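Local coordinates for binding domain (Hc) of Paraclostridial Mosquitocidal Protein 1 (Paraclostridium bifermentans, PDB 6HOX) that probably mediates host nerve cell targeting by a botulinum-like neurotoxin that acts specifically on Anopheles mosquitoes, at residues A[123-128]-A[132-137]. Residues are numbered along the deposited sequence; the frame is centred on the assembly and turned at random.
Sequences WKISLK and LVWRMK
Val133 O takes the amide hydrogen of Ser126 N at 2.8 Å in the plane of its carbonyl, and it is also approached by the CA-H of Ile125. Val133 N returns a bond to Ser126 O, nearly straight at hydrogen (170°) although the donor stands above the carbonyl plane. With the reciprocal pair between Lys124 and Arg135, these bonds zip up an antiparallel beta hairpin in the concanavalin-like N-terminal subdomain (HCN) of the receptor-binding domain. On the face of Trp123, Ile125, Leu127, Leu132, Trp134 and Met136, the two indoles are nearly parallel, planes at 29°, but offset enough that little of one ring lies over the other. Trp123 CE3 comes within 3.4 Å of Trp134 CZ3, while Trp134 CH2 reaches Trp123 CB. With CG anti to the backbone N (chi1 166°), the Trp134 indole reaches across to strand 123-128, where Ile125 CG1 lies 3.7 Å from Trp134 CE3, at the ring edge and in plane. Strand 167-174 packs against this face, with Ile171 and Val173 on Trp134. On the other face, cross-strand neighbours Lys124 and Arg135 are salt-bridged to Asp113 and to Glu111 and Asp145, respectively. Near the turn, Leu127 CD2 presses tightly on Leu132 CD1 at 3.5 Å.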
# COMPACT_ATOMS: atom_id res chain seq x y z
N TRP A 123 1.35 -11.76 -24.24
CA TRP A 123 1.63 -10.70 -23.28
C TRP A 123 2.27 -11.29 -22.01
O TRP A 123 2.16 -12.50 -21.73
CB TRP A 123 0.36 -9.90 -22.97
CG TRP A 123 -0.76 -10.69 -22.38
CD1 TRP A 123 -1.83 -11.20 -23.05
CD2 TRP A 123 -0.94 -11.05 -21.00
NE1 TRP A 123 -2.64 -11.89 -22.19
CE2 TRP A 123 -2.13 -11.80 -20.92
CE3 TRP A 123 -0.20 -10.84 -19.83
CZ2 TRP A 123 -2.61 -12.33 -19.72
CZ3 TRP A 123 -0.68 -11.36 -18.64
CH2 TRP A 123 -1.86 -12.09 -18.59
N LYS A 124 2.96 -10.42 -21.26
CA LYS A 124 3.39 -10.76 -19.93
C LYS A 124 3.50 -9.51 -19.05
O LYS A 124 3.64 -8.39 -19.53
CB LYS A 124 4.73 -11.49 -19.95
CG LYS A 124 5.89 -10.70 -20.52
CD LYS A 124 7.22 -11.36 -20.22
CE LYS A 124 7.38 -12.69 -20.92
NZ LYS A 124 8.71 -13.27 -20.65
N ILE A 125 3.44 -9.77 -17.75
CA ILE A 125 3.67 -8.80 -16.68
C ILE A 125 4.93 -9.27 -15.95
O ILE A 125 4.98 -10.42 -15.49
CB ILE A 125 2.46 -8.72 -15.74
CG1 ILE A 125 1.22 -8.17 -16.44
CG2 ILE A 125 2.78 -7.89 -14.51
CD1 ILE A 125 -0.10 -8.52 -15.76
N SER A 126 5.93 -8.38 -15.90
CA SER A 126 7.25 -8.64 -15.34
C SER A 126 7.63 -7.57 -14.32
O SER A 126 7.04 -6.50 -14.26
CB SER A 126 8.29 -8.75 -16.42
OG SER A 126 7.95 -9.80 -17.31
N LEU A 127 8.68 -7.88 -13.56
CA LEU A 127 9.34 -6.95 -12.69
C LEU A 127 10.76 -6.72 -13.20
O LEU A 127 11.39 -7.65 -13.72
CB LEU A 127 9.35 -7.52 -11.27
CG LEU A 127 7.97 -7.70 -10.64
CD1 LEU A 127 8.08 -8.43 -9.30
CD2 LEU A 127 7.27 -6.36 -10.46
N LYS A 128 11.23 -5.48 -13.03
CA LYS A 128 12.56 -5.07 -13.42
C LYS A 128 13.01 -3.85 -12.59
O LYS A 128 12.36 -2.81 -12.63
CB LYS A 128 12.56 -4.69 -14.90
CG LYS A 128 13.93 -4.30 -15.44
CD LYS A 128 13.90 -3.81 -16.86
CE LYS A 128 15.28 -3.77 -17.48
NZ LYS A 128 15.23 -3.26 -18.87
N LEU A 132 7.69 -2.14 -12.91
CA LEU A 132 6.75 -3.09 -13.50
C LEU A 132 6.86 -2.96 -15.02
O LEU A 132 7.05 -1.85 -15.52
CB LEU A 132 5.34 -2.74 -13.00
CG LEU A 132 4.28 -3.84 -13.07
CD1 LEU A 132 4.57 -4.97 -12.10
CD2 LEU A 132 2.91 -3.27 -12.78
N VAL A 133 6.83 -4.11 -15.70
CA VAL A 133 6.85 -4.19 -17.16
C VAL A 133 5.56 -4.85 -17.63
O VAL A 133 5.22 -5.94 -17.14
CB VAL A 133 8.05 -5.02 -17.66
CG1 VAL A 133 8.04 -5.15 -19.18
CG2 VAL A 133 9.36 -4.43 -17.17
N TRP A 134 4.89 -4.20 -18.58
CA TRP A 134 3.85 -4.76 -19.41
C TRP A 134 4.42 -4.89 -20.82
O TRP A 134 4.95 -3.91 -21.37
CB TRP A 134 2.58 -3.89 -19.39
CG TRP A 134 1.59 -4.22 -20.47
CD1 TRP A 134 1.33 -3.50 -21.60
CD2 TRP A 134 0.75 -5.38 -20.53
NE1 TRP A 134 0.37 -4.12 -22.34
CE2 TRP A 134 -0.01 -5.28 -21.71
CE3 TRP A 134 0.53 -6.47 -19.68
CZ2 TRP A 134 -0.95 -6.24 -22.08
CZ3 TRP A 134 -0.39 -7.42 -20.04
CH2 TRP A 134 -1.11 -7.31 -21.23
N ARG A 135 4.34 -6.08 -21.40
CA ARG A 135 4.82 -6.26 -22.75
C ARG A 135 3.82 -7.09 -23.56
O ARG A 135 3.27 -8.09 -23.06
CB ARG A 135 6.21 -6.92 -22.76
CG ARG A 135 6.67 -7.29 -24.17
CD ARG A 135 8.09 -7.79 -24.29
NE ARG A 135 9.02 -6.78 -23.79
CZ ARG A 135 9.66 -6.86 -22.63
NH1 ARG A 135 9.75 -8.03 -22.02
NH2 ARG A 135 10.18 -5.77 -22.09
N MET A 136 3.60 -6.64 -24.81
CA MET A 136 2.86 -7.33 -25.85
C MET A 136 3.81 -7.64 -27.02
O MET A 136 4.65 -6.81 -27.39
CB MET A 136 1.71 -6.46 -26.36
CG MET A 136 0.59 -6.32 -25.33
SD MET A 136 -0.69 -5.14 -25.81
CE MET A 136 0.30 -3.66 -25.85
N LYS A 137 3.70 -8.86 -27.57
CA LYS A 137 4.42 -9.24 -28.78
C LYS A 137 3.46 -9.98 -29.71
O LYS A 137 2.78 -10.90 -29.31
CB LYS A 137 5.64 -10.11 -28.43
CG LYS A 137 6.53 -10.45 -29.61
CD LYS A 137 7.24 -11.77 -29.50
CE LYS A 137 8.52 -11.73 -28.71
NZ LYS A 137 9.25 -13.00 -28.89